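Local structure of enzyme subtilase SubTY from Bacillus sp. TY145 (Bacillus sp., 5FFN) at residues N199-V204 with D288-I293; A191-V196 with E227-G232; T67-H72 with L106-S111. The protein probably hydrolyses peptide bonds in proteins as a subtilisin-like serine protease that carries bound calcium and sodium ions. All blocks are in the same frame, centred on the assembly; numbering follows the deposited sequence.

Contact 1. Residues N199-V204 with D288-I293; sequences NGTYRV and DIKGGI. With CA (calcium ion), chain D.
Arg-203 and Gly-291 bring the two backbones together in a single beta bridge, their CA atoms 4.1 Å apart, where the end of strand 201-204 meets the irregular loop 288-293. Val-204 N donates to Gly-291 O over 3.0 Å. Close to the bridge there is little space for side chains: a CB on Gly-291 would run into Tyr-202 O, and one on Gly-292 into Val-204 O. A water molecule extends the join, giving a proton to Val-204 O and accepting one from Ile-293 N.

Among the side chains, Thr-201 OG1 accepts from two backbone N-H groups. The hydrogen bond from Lys-290 N is almost straight (2.9 Å, 174°) and that from Gly-291 N is weak, while the hydroxyl's own proton goes to Tyr-202 O. Asn-199 ND2 donates to Lys-290 O at 2.9 Å, standing above the carbonyl plane with an N-H...O angle of 156°. On the buried side, Ile-289 CG2 packs 3.9 Å from Val-204 CG2 and its CD1 lies against Tyr-202 CB. The extended chain of Arg-203 carries NE past Gly-292, whose CA lies over one face of the guanidinium, and salt bridges to Glu-194 and Asp-206 hold the charged end.

The calcium ion is bound by Asp-288 OD1 and Ile-289 O, each at 2.4 Å, by a water, and by Gly-296, Gly-298 and Asp-300. Because Lys-290 N belongs to the peptide whose carbonyl oxygen binds the metal, its bond to Thr-201 probably helps to orient that ligand, tying the calcium loop to the strand.

Contact 2. Residues A191-V196 with E227-G232; sequences AALENV and EVSAPG
Four backbone hydrogen bonds join Ala-191 and Leu-193 to the strand 228-231 and the glycine that follows it. Ala-191 N donates to Val-228 O, and Ala-191 O accepts from Ala-230 N. Two residues on, Leu-193 N reaches Ala-230 O over 2.8 Å in a nearly straight bond (174°), and Leu-193 O accepts from Gly-232 N, also at 2.8 Å. Weaker CA-H...O contacts fill in between them, from Ser-229 CA to Ala-191 O and from Ala-192 CA to Ala-230 O.

This alternation is that of parallel strands, here twisted by 43° between the two short segments. Strand 188-194 lies in the central, largely parallel sheet of the subtilisin-like alpha/beta fold, with strand 228-231 on one flank and the antiparallel strand 201-204 also paired to it. Helix 250-267 packs on the face that carries Ala-192 and Ala-230.

Van der Waals contacts on the other face centre on Leu-193, which also touches Tyr-307. Its CG, anti to the carbonyl carbon (chi1 -56°), sits 3.8 Å from Ser-229 CB. CD2 comes 3.7 Å from the same Ser-229 CB, while CD1 lies 4.0 Å from Ala-230 CA. An alanine at Leu-193 would probably open a gap beside Ser-229 CB and Tyr-307, since both methyl branches and CG would be gone. Ala-191 CB meets Ser-229 OG at 3.7 Å, and that buried hydroxyl is hydrogen-bonded to Ser-303 O. At the Gly-232 end, Ala-192 CB is 3.9 Å from Gly-232 CA, and a CB on the glycine would collide with that methyl.

Contact 3. Residues T67-H72 with L106-S111; sequences TDRQGH and LGDNGS
Arg-69 and Asp-108 each have CG anti to the carbonyl carbon; in the arginine, chi1 of -50° puts CG beside its backbone N, 3.9 Å from Asp-108 OD2. The two side chains cross obliquely, with Arg-69 CB 3.7 Å from Asp-108 CG and Arg-69 CD 3.5 Å from Asp-108 OD2. At the end of the extended chain, NH1 forms a salt bridge to Asp-108 OD2 at 3.2 Å, meeting the syn side of that oxygen. The guanidinium and carboxylate planes are 67° apart, and this one bond joins their charged ends. Asp-108 OD1 instead has Lys-104 as its salt-bridge partner, and a water that accepts from Arg-69 N also lies 2.8 Å from Asp-108 OD1.

Gln-70 packs its CG 3.3 Å from Asp-108 O, at the type I beta turn from Gly-107 to Gly-110. A bend at chi2 (-59°) folds its CD back, and OE1 accepts from His-72 N in the amide plane. Asp-68 OD1 receives Gln-70 N, making an Asx turn, and Gly-71 N, making an Asx motif, both at 2.8 Å and from the same face, just before helix 72-81.

Gly-71 is the N-cap of that helix, whose first residue, His-72, is bonded to Asp-35 and Ser-251 in an arrangement consistent with the catalytic triad of subtilases. The turn lies between strands 99-104 and 111-112, and Ser-111 pairs with an antiparallel strand of another protein chain, continuing the sheet across that interface.

Contacts 1 and 2 adjoin, their centres 9 Å apart, because strand 188-194 pairs with both strand 201-204 and strand 228-231. A salt bridge from Arg-203 NH1 to Glu-194 OE2 (2.9 Å) links them directly, and Val-204 CG1 packs on Ala-192 O. Contact 3 stands apart, its centre about 24 Å from that of contact 2 and about 32 Å from that of contact 1. It contains His-72 of the probable Ser-His-Asp triad, near which the Gly-232 end of contact 2 also lies without touching it, whereas contact 1 supplies two ligands, Asp-288 and Ile-289, of one of the two calcium sites.

Contact 1. Residues N199-V204 with D288-I293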
ATOM      1  N   ASN A 199      22.031  11.700   2.182  1.00 17.93           N
ATOM      2  CA  ASN A 199      22.994  11.143   1.231  1.00 19.13           C
ATOM      3  C   ASN A 199      22.689  11.402  -0.223  1.00 19.54           C
ATOM      4  O   ASN A 199      22.977  10.545  -1.096  1.00 19.87           O
ATOM      5  CB  ASN A 199      23.174   9.629   1.462  1.00 19.36           C
ATOM      6  CG  ASN A 199      23.651   9.314   2.831  1.00 21.21           C
ATOM      7  OD1 ASN A 199      24.570   9.957   3.347  1.00 21.83           O
ATOM      8  ND2 ASN A 199      23.059   8.307   3.441  1.00 23.52           N
ATOM      9  N   GLY A 200      22.140  12.581  -0.495  1.00 18.89           N
ATOM     10  CA  GLY A 200      21.863  13.034  -1.855  1.00 18.99           C
ATOM     11  C   GLY A 200      20.590  12.522  -2.499  1.00 18.40           C
ATOM     12  O   GLY A 200      20.323  12.798  -3.659  1.00 18.63           O
ATOM     13  N   THR A 201      19.775  11.796  -1.745  1.00 16.77           N
ATOM     14  CA  THR A 201      18.538  11.253  -2.286  1.00 16.28           C
ATOM     15  C   THR A 201      17.420  11.401  -1.279  1.00 15.21           C
ATOM     16  O   THR A 201      17.665  11.742  -0.130  1.00 14.08           O
ATOM     17  CB  THR A 201      18.691   9.708  -2.650  1.00 15.87           C
ATOM     18  OG1 THR A 201      18.675   8.887  -1.475  1.00 16.42           O
ATOM     19  CG2 THR A 201      19.961   9.438  -3.391  1.00 16.34           C
ATOM     20  N   TYR A 202      16.197  11.080  -1.700  1.00 15.10           N
ATOM     21  CA  TYR A 202      15.145  10.837  -0.735  1.00 14.39           C
ATOM     22  C   TYR A 202      15.556   9.814   0.311  1.00 14.08           C
ATOM     23  O   TYR A 202      16.384   8.934   0.068  1.00 13.76           O
ATOM     24  CB  TYR A 202      13.854  10.385  -1.416  1.00 14.74           C
ATOM     25  CG  TYR A 202      13.125  11.491  -2.106  1.00 12.41           C
ATOM     26  CD1 TYR A 202      12.261  12.355  -1.408  1.00 13.37           C
ATOM     27  CD2 TYR A 202      13.317  11.710  -3.439  1.00 13.74           C
ATOM     28  CE1 TYR A 202      11.603  13.392  -2.060  1.00 13.43           C
ATOM     29  CE2 TYR A 202      12.658  12.731  -4.110  1.00 15.11           C
ATOM     30  CZ  TYR A 202      11.800  13.573  -3.423  1.00 11.99           C
ATOM     31  OH  TYR A 202      11.157  14.548  -4.168  1.00 13.78           O
ATOM     32  N   ARG A 203      14.948   9.940   1.490  1.00 13.91           N
ATOM     33  CA  ARG A 203      15.220   9.092   2.620  1.00 12.96           C
ATOM     34  C   ARG A 203      14.069   8.114   2.867  1.00 12.20           C
ATOM     35  O   ARG A 203      12.899   8.520   2.891  1.00 12.01           O
ATOM     36  CB  ARG A 203      15.404   9.985   3.880  1.00 13.86           C
ATOM     37  CG  ARG A 203      15.771   9.214   5.089  1.00 14.98           C
ATOM     38  CD  ARG A 203      16.180  10.158   6.255  1.00 16.43           C
ATOM     39  NE  ARG A 203      16.789   9.379   7.317  1.00 17.10           N
ATOM     40  CZ  ARG A 203      16.127   8.735   8.275  1.00 17.34           C
ATOM     41  NH1 ARG A 203      14.810   8.773   8.326  1.00 16.14           N
ATOM     42  NH2 ARG A 203      16.794   8.015   9.162  1.00 18.51           N
ATOM     43  N   VAL A 204      14.396   6.834   3.046  1.00 11.87           N
ATOM     44  CA  VAL A 204      13.433   5.856   3.516  1.00 11.23           C
ATOM     45  C   VAL A 204      12.974   6.231   4.934  1.00 11.88           C
ATOM     46  O   VAL A 204      13.828   6.466   5.823  1.00 11.30           O
ATOM     47  CB  VAL A 204      14.019   4.432   3.497  1.00 11.88           C
ATOM     48  CG1 VAL A 204      12.975   3.399   3.944  1.00 11.56           C
ATOM     49  CG2 VAL A 204      14.511   4.100   2.085  1.00 13.28           C
ATOM     50  N   ASP A 288      18.451   5.553  -7.702  1.00 12.75           N
ATOM     51  CA  ASP A 288      19.008   4.807  -6.595  1.00 11.89           C
ATOM     52  C   ASP A 288      18.718   5.575  -5.288  1.00 12.74           C
ATOM     53  O   ASP A 288      18.908   6.780  -5.245  1.00 13.43           O
ATOM     54  CB  ASP A 288      20.517   4.653  -6.801  1.00 11.99           C
ATOM     55  CG  ASP A 288      21.180   3.684  -5.815  1.00 15.90           C
ATOM     56  OD1 ASP A 288      20.485   2.968  -5.042  1.00 17.33           O
ATOM     57  OD2 ASP A 288      22.447   3.607  -5.815  1.00 15.78           O
ATOM     58  N   ILE A 289      18.185   4.922  -4.268  1.00 10.75           N
ATOM     59  CA  ILE A 289      17.965   5.593  -2.950  1.00 12.22           C
ATOM     60  C   ILE A 289      19.088   5.205  -2.004  1.00 13.14           C
ATOM     61  O   ILE A 289      19.452   4.017  -1.862  1.00 12.58           O
ATOM     62  CB  ILE A 289      16.548   5.258  -2.384  1.00 11.78           C
ATOM     63  CG1 ILE A 289      15.454   5.784  -3.324  1.00 12.39           C
ATOM     64  CG2 ILE A 289      16.358   5.712  -0.926  1.00 13.86           C
ATOM     65  CD1 ILE A 289      15.198   7.363  -3.299  1.00 11.95           C
ATOM     66  N   LYS A 290      19.676   6.212  -1.348  1.00 14.72           N
ATOM     67  CA  LYS A 290      20.843   6.029  -0.495  1.00 16.18           C
ATOM     68  C   LYS A 290      20.617   6.565   0.932  1.00 16.21           C
ATOM     69  O   LYS A 290      21.518   6.462   1.774  1.00 17.77           O
ATOM     70  CB  LYS A 290      22.017   6.771  -1.124  1.00 17.02           C
ATOM     71  CG  LYS A 290      22.459   6.133  -2.467  1.00 20.15           C
ATOM     72  CD  LYS A 290      23.865   6.576  -2.834  1.00 26.13           C
ATOM     73  CE  LYS A 290      23.845   7.690  -3.814  1.00 31.54           C
ATOM     74  NZ  LYS A 290      25.211   8.377  -3.956  1.00 35.30           N
ATOM     75  N   GLY A 291      19.447   7.141   1.167  1.00 15.20           N
ATOM     76  CA  GLY A 291      19.100   7.734   2.445  1.00 15.02           C
ATOM     77  C   GLY A 291      18.224   6.830   3.287  1.00 15.09           C
ATOM     78  O   GLY A 291      17.276   6.190   2.755  1.00 15.68           O
ATOM     79  N   GLY A 292      18.510   6.780   4.591  1.00 15.61           N
ATOM     80  CA  GLY A 292      17.733   5.991   5.520  1.00 14.88           C
ATOM     81  C   GLY A 292      18.485   4.793   6.048  1.00 15.48           C
ATOM     82  O   GLY A 292      19.519   4.378   5.500  1.00 15.73           O
ATOM     83  N   ILE A 293      17.987   4.244   7.145  1.00 15.00           N
ATOM     84  CA  ILE A 293      18.660   3.165   7.836  1.00 15.59           C
ATOM     85  C   ILE A 293      18.723   1.919   6.939  1.00 15.62           C
ATOM     86  O   ILE A 293      17.675   1.393   6.548  1.00 14.66           O
ATOM     87  CB  ILE A 293      17.927   2.828   9.158  1.00 15.92           C
ATOM     88  CG1 ILE A 293      18.082   4.004  10.143  1.00 18.02           C
ATOM     89  CG2 ILE A 293      18.440   1.513   9.767  1.00 16.02           C
ATOM     90  CD1 ILE A 293      17.223   3.914  11.342  1.00 20.62           C
TER
HETATM   91 CA    CA D 402      20.043   1.989  -2.905  1.00 18.86          CA
HETATM   92  O   HOH W   1      15.169   5.246   7.683  1.00 14.72           O
HETATM   93  O   HOH W   2      17.841   1.783  -3.873  1.00 11.95           O

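Contact 2. Residues A191-V196 with E227-G232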
ATOM      1  N   ALA A 191       8.353   0.116  -0.404  1.00  9.72           N
ATOM      2  CA  ALA A 191       8.862   0.827   0.798  1.00 10.45           C
ATOM      3  C   ALA A 191       8.403   2.287   0.768  1.00 10.08           C
ATOM      4  O   ALA A 191       8.115   2.818  -0.296  1.00 10.53           O
ATOM      5  CB  ALA A 191      10.413   0.782   0.831  1.00  8.75           C
ATOM      6  N   ALA A 192       8.394   2.950   1.935  1.00 11.25           N
ATOM      7  CA  ALA A 192       7.897   4.326   2.047  1.00 11.69           C
ATOM      8  C   ALA A 192       9.100   5.289   2.202  1.00 11.83           C
ATOM      9  O   ALA A 192       9.930   5.125   3.130  1.00 11.58           O
ATOM     10  CB  ALA A 192       6.992   4.474   3.267  1.00 13.32           C
ATOM     11  N   LEU A 193       9.139   6.268   1.304  1.00 12.03           N
ATOM     12  CA  LEU A 193       9.996   7.447   1.411  1.00 11.98           C
ATOM     13  C   LEU A 193       9.278   8.533   2.243  1.00 12.85           C
ATOM     14  O   LEU A 193       8.063   8.687   2.179  1.00 13.90           O
ATOM     15  CB  LEU A 193      10.330   8.039   0.049  1.00 12.49           C
ATOM     16  CG  LEU A 193      10.999   7.102  -0.991  1.00 10.72           C
ATOM     17  CD1 LEU A 193      11.120   7.719  -2.352  1.00 10.58           C
ATOM     18  CD2 LEU A 193      12.311   6.664  -0.429  1.00 13.15           C
ATOM     19  N   GLU A 194      10.097   9.326   2.936  1.00 13.14           N
ATOM     20  CA  GLU A 194       9.621  10.595   3.516  1.00 13.04           C
ATOM     21  C   GLU A 194      10.205  11.736   2.720  1.00 14.34           C
ATOM     22  O   GLU A 194      11.153  11.541   1.943  1.00 13.95           O
ATOM     23  CB  GLU A 194      10.023  10.672   4.975  1.00 12.97           C
ATOM     24  CG  GLU A 194      11.531  10.626   5.216  1.00 15.81           C
ATOM     25  CD  GLU A 194      11.932  10.524   6.673  1.00 19.62           C
ATOM     26  OE1 GLU A 194      11.071  10.260   7.532  1.00 20.49           O
ATOM     27  OE2 GLU A 194      13.138  10.676   6.931  1.00 16.19           O
ATOM     28  N   ASN A 195       9.645  12.942   2.896  1.00 15.02           N
ATOM     29  CA  ASN A 195      10.096  14.075   2.108  1.00 15.11           C
ATOM     30  C   ASN A 195      11.276  14.771   2.787  1.00 15.75           C
ATOM     31  O   ASN A 195      11.157  15.934   3.226  1.00 15.84           O
ATOM     32  CB  ASN A 195       8.968  15.031   1.860  1.00 15.47           C
ATOM     33  CG  ASN A 195       9.302  16.100   0.817  1.00 15.28           C
ATOM     34  OD1 ASN A 195      10.263  15.945   0.046  1.00 14.10           O
ATOM     35  ND2 ASN A 195       8.512  17.185   0.782  1.00 12.88           N
ATOM     36  N   VAL A 196      12.385  14.044   2.879  1.00 15.69           N
ATOM     37  CA  VAL A 196      13.642  14.479   3.470  1.00 16.60           C
ATOM     38  C   VAL A 196      14.761  13.918   2.609  1.00 17.10           C
ATOM     39  O   VAL A 196      14.651  12.781   2.104  1.00 16.73           O
ATOM     40  CB  VAL A 196      13.842  13.931   4.890  1.00 17.26           C
ATOM     41  CG1 VAL A 196      15.190  14.306   5.432  1.00 18.38           C
ATOM     42  CG2 VAL A 196      12.659  14.335   5.823  1.00 17.10           C
ATOM     43  N   GLU A 227      11.125  -4.115  -3.344  1.00  9.66           N
ATOM     44  CA  GLU A 227      11.302  -3.891  -4.808  1.00  9.53           C
ATOM     45  C   GLU A 227      11.565  -2.417  -5.189  1.00  9.27           C
ATOM     46  O   GLU A 227      12.515  -2.106  -5.906  1.00  9.45           O
ATOM     47  CB  GLU A 227      10.104  -4.480  -5.546  1.00  9.02           C
ATOM     48  CG  GLU A 227      10.272  -4.599  -7.049  1.00  9.07           C
ATOM     49  CD  GLU A 227       9.497  -5.804  -7.623  1.00 11.32           C
ATOM     50  OE1 GLU A 227       9.153  -6.743  -6.858  1.00  8.53           O
ATOM     51  OE2 GLU A 227       9.245  -5.821  -8.836  1.00 10.92           O
ATOM     52  N   VAL A 228      10.722  -1.519  -4.704  1.00  8.93           N
ATOM     53  CA  VAL A 228      10.787  -0.121  -5.070  1.00  8.72           C
ATOM     54  C   VAL A 228      10.348   0.691  -3.853  1.00  8.57           C
ATOM     55  O   VAL A 228       9.747   0.145  -2.924  1.00  9.22           O
ATOM     56  CB  VAL A 228       9.894   0.218  -6.282  1.00  7.19           C
ATOM     57  CG1 VAL A 228      10.393  -0.507  -7.530  1.00  9.72           C
ATOM     58  CG2 VAL A 228       8.434  -0.025  -5.949  1.00  8.91           C
ATOM     59  N   SER A 229      10.638   1.983  -3.925  1.00 10.21           N
ATOM     60  CA  SER A 229      10.281   2.935  -2.904  1.00  9.75           C
ATOM     61  C   SER A 229       9.439   4.053  -3.526  1.00 10.63           C
ATOM     62  O   SER A 229       9.589   4.378  -4.725  1.00 10.90           O
ATOM     63  CB  SER A 229      11.535   3.553  -2.325  1.00 10.85           C
ATOM     64  OG  SER A 229      12.334   2.570  -1.713  1.00 11.63           O
ATOM     65  N   ALA A 230       8.531   4.631  -2.719  1.00 10.60           N
ATOM     66  CA  ALA A 230       7.695   5.761  -3.180  1.00  9.99           C
ATOM     67  C   ALA A 230       7.240   6.604  -1.971  1.00 10.67           C
ATOM     68  O   ALA A 230       7.329   6.148  -0.834  1.00 10.70           O
ATOM     69  CB  ALA A 230       6.508   5.287  -3.999  1.00 11.38           C
ATOM     70  N   PRO A 231       6.770   7.848  -2.235  1.00 12.40           N
ATOM     71  CA  PRO A 231       6.288   8.743  -1.179  1.00 11.92           C
ATOM     72  C   PRO A 231       5.253   8.066  -0.275  1.00 11.64           C
ATOM     73  O   PRO A 231       4.215   7.559  -0.762  1.00 10.50           O
ATOM     74  CB  PRO A 231       5.641   9.917  -1.946  1.00 12.19           C
ATOM     75  CG  PRO A 231       6.433   9.984  -3.219  1.00 12.23           C
ATOM     76  CD  PRO A 231       6.674   8.488  -3.563  1.00 12.52           C
ATOM     77  N   GLY A 232       5.554   8.027   1.028  1.00 12.29           N
ATOM     78  CA  GLY A 232       4.698   7.346   1.982  1.00 13.28           C
ATOM     79  C   GLY A 232       4.439   8.051   3.307  1.00 15.13           C
ATOM     80  O   GLY A 232       3.587   7.606   4.053  1.00 16.84           O
TER

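Contact 3. Residues T67-H72 with L106-S111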
ATOM      1  N   THR A  67     -18.601   0.127   0.445  1.00 18.88           N
ATOM      2  CA  THR A  67     -18.692   1.317   1.242  1.00 19.24           C
ATOM      3  C   THR A  67     -17.529   1.520   2.206  1.00 18.32           C
ATOM      4  O   THR A  67     -17.277   0.690   3.084  1.00 17.51           O
ATOM      5  CB  THR A  67     -20.044   1.315   2.047  1.00 18.90           C
ATOM      6  OG1 THR A  67     -21.120   1.153   1.115  1.00 21.34           O
ATOM      7  CG2 THR A  67     -20.208   2.561   2.786  1.00 21.08           C
ATOM      8  N   ASP A  68     -16.852   2.658   2.082  1.00 18.34           N
ATOM      9  CA  ASP A  68     -15.764   3.000   3.002  1.00 17.96           C
ATOM     10  C   ASP A  68     -16.306   3.731   4.219  1.00 19.14           C
ATOM     11  O   ASP A  68     -16.816   4.864   4.094  1.00 19.27           O
ATOM     12  CB  ASP A  68     -14.699   3.851   2.305  1.00 17.41           C
ATOM     13  CG  ASP A  68     -13.443   4.059   3.154  1.00 16.43           C
ATOM     14  OD1 ASP A  68     -13.260   3.427   4.239  1.00 13.54           O
ATOM     15  OD2 ASP A  68     -12.601   4.894   2.754  1.00 16.44           O
ATOM     16  N   ARG A  69     -16.179   3.113   5.398  1.00 19.30           N
ATOM     17  CA  ARG A  69     -16.508   3.786   6.659  1.00 19.94           C
ATOM     18  C   ARG A  69     -15.279   4.138   7.488  1.00 20.00           C
ATOM     19  O   ARG A  69     -15.378   4.554   8.638  1.00 19.67           O
ATOM     20  CB  ARG A  69     -17.536   2.954   7.464  1.00 20.34           C
ATOM     21  CG  ARG A  69     -18.724   2.538   6.624  1.00 23.39           C
ATOM     22  CD  ARG A  69     -19.913   2.062   7.444  1.00 27.38           C
ATOM     23  NE  ARG A  69     -21.014   1.633   6.579  1.00 30.33           N
ATOM     24  CZ  ARG A  69     -21.112   0.437   5.998  1.00 33.06           C
ATOM     25  NH1 ARG A  69     -20.191  -0.503   6.178  1.00 32.34           N
ATOM     26  NH2 ARG A  69     -22.163   0.160   5.229  1.00 36.39           N
ATOM     27  N   GLN A  70     -14.091   3.991   6.894  1.00 18.62           N
ATOM     28  CA  GLN A  70     -12.833   4.150   7.600  1.00 18.38           C
ATOM     29  C   GLN A  70     -12.023   5.367   7.066  1.00 17.03           C
ATOM     30  O   GLN A  70     -11.495   6.219   7.844  1.00 17.53           O
ATOM     31  CB  GLN A  70     -12.009   2.851   7.395  1.00 17.52           C
ATOM     32  CG  GLN A  70     -10.942   2.616   8.451  1.00 22.41           C
ATOM     33  CD  GLN A  70      -9.887   3.735   8.557  1.00 27.38           C
ATOM     34  OE1 GLN A  70      -9.315   4.202   7.557  1.00 27.19           O
ATOM     35  NE2 GLN A  70      -9.673   4.203   9.783  1.00 29.68           N
ATOM     36  N   GLY A  71     -11.878   5.400   5.744  1.00 16.27           N
ATOM     37  CA  GLY A  71     -11.110   6.466   5.078  1.00 16.04           C
ATOM     38  C   GLY A  71      -9.936   5.936   4.263  1.00 15.55           C
ATOM     39  O   GLY A  71      -9.679   6.400   3.167  1.00 15.39           O
ATOM     40  N   HIS A  72      -9.258   4.947   4.822  1.00 14.80           N
ATOM     41  CA  HIS A  72      -8.022   4.405   4.260  1.00 14.08           C
ATOM     42  C   HIS A  72      -8.185   4.033   2.783  1.00 13.81           C
ATOM     43  O   HIS A  72      -7.408   4.512   1.935  1.00 14.53           O
ATOM     44  CB  HIS A  72      -7.572   3.220   5.145  1.00 14.11           C
ATOM     45  CG  HIS A  72      -6.281   2.592   4.718  1.00 10.80           C
ATOM     46  ND1 HIS A  72      -6.226   1.599   3.772  1.00 11.21           N
ATOM     47  CD2 HIS A  72      -5.019   2.781   5.150  1.00 13.15           C
ATOM     48  CE1 HIS A  72      -4.964   1.224   3.620  1.00 13.21           C
ATOM     49  NE2 HIS A  72      -4.213   1.928   4.442  1.00 11.91           N
ATOM     50  N   LEU A 106     -11.424  -5.314   3.701  1.00 14.02           N
ATOM     51  CA  LEU A 106     -11.194  -5.000   5.100  1.00 15.37           C
ATOM     52  C   LEU A 106     -12.441  -4.325   5.645  1.00 16.55           C
ATOM     53  O   LEU A 106     -13.134  -3.601   4.926  1.00 15.61           O
ATOM     54  CB  LEU A 106     -10.029  -4.036   5.264  1.00 14.88           C
ATOM     55  CG  LEU A 106      -8.673  -4.514   4.737  1.00 15.43           C
ATOM     56  CD1 LEU A 106      -7.699  -3.375   4.933  1.00 14.01           C
ATOM     57  CD2 LEU A 106      -8.242  -5.776   5.486  1.00 14.63           C
ATOM     58  N   GLY A 107     -12.735  -4.609   6.906  1.00 19.29           N
ATOM     59  CA  GLY A 107     -13.815  -3.941   7.607  1.00 21.04           C
ATOM     60  C   GLY A 107     -13.515  -2.509   8.033  1.00 22.38           C
ATOM     61  O   GLY A 107     -12.477  -1.895   7.722  1.00 21.74           O
ATOM     62  N   ASP A 108     -14.464  -1.961   8.776  1.00 24.72           N
ATOM     63  CA  ASP A 108     -14.525  -0.518   8.987  1.00 25.61           C
ATOM     64  C   ASP A 108     -13.532   0.006  10.024  1.00 26.09           C
ATOM     65  O   ASP A 108     -13.379   1.222  10.173  1.00 26.63           O
ATOM     66  CB  ASP A 108     -15.954  -0.109   9.337  1.00 26.03           C
ATOM     67  CG  ASP A 108     -16.960  -0.567   8.293  1.00 27.64           C
ATOM     68  OD1 ASP A 108     -16.606  -0.745   7.109  1.00 27.47           O
ATOM     69  OD2 ASP A 108     -18.130  -0.734   8.657  1.00 30.19           O
ATOM     70  N   ASN A 109     -12.839  -0.909  10.714  1.00 25.80           N
ATOM     71  CA  ASN A 109     -11.710  -0.534  11.550  1.00 25.39           C
ATOM     72  C   ASN A 109     -10.367  -0.945  10.922  1.00 23.82           C
ATOM     73  O   ASN A 109      -9.352  -1.019  11.590  1.00 23.71           O
ATOM     74  CB  ASN A 109     -11.908  -1.065  12.951  1.00 26.26           C
ATOM     75  CG  ASN A 109     -13.182  -0.490  13.599  1.00 30.18           C
ATOM     76  OD1 ASN A 109     -13.402   0.741  13.608  1.00 33.26           O
ATOM     77  ND2 ASN A 109     -14.035  -1.372  14.103  1.00 35.18           N
ATOM     78  N   GLY A 110     -10.388  -1.210   9.626  1.00 21.67           N
ATOM     79  CA  GLY A 110      -9.132  -1.390   8.875  1.00 20.07           C
ATOM     80  C   GLY A 110      -8.500  -2.762   9.115  1.00 18.27           C
ATOM     81  O   GLY A 110      -7.277  -2.936   8.939  1.00 18.22           O
ATOM     82  N   SER A 111      -9.326  -3.733   9.521  1.00 16.79           N
ATOM     83  CA  SER A 111      -8.853  -5.122   9.621  1.00 16.87           C
ATOM     84  C   SER A 111      -9.817  -6.078   8.934  1.00 15.62           C
ATOM     85  O   SER A 111     -10.993  -5.765   8.721  1.00 15.03           O
ATOM     86  CB  SER A 111      -8.579  -5.512  11.074  1.00 17.81           C
ATOM     87  OG  SER A 111      -9.774  -5.642  11.782  1.00 19.70           O
TER
HETATM   88  O   HOH W   3     -14.756   0.839   5.769  1.00 16.81           O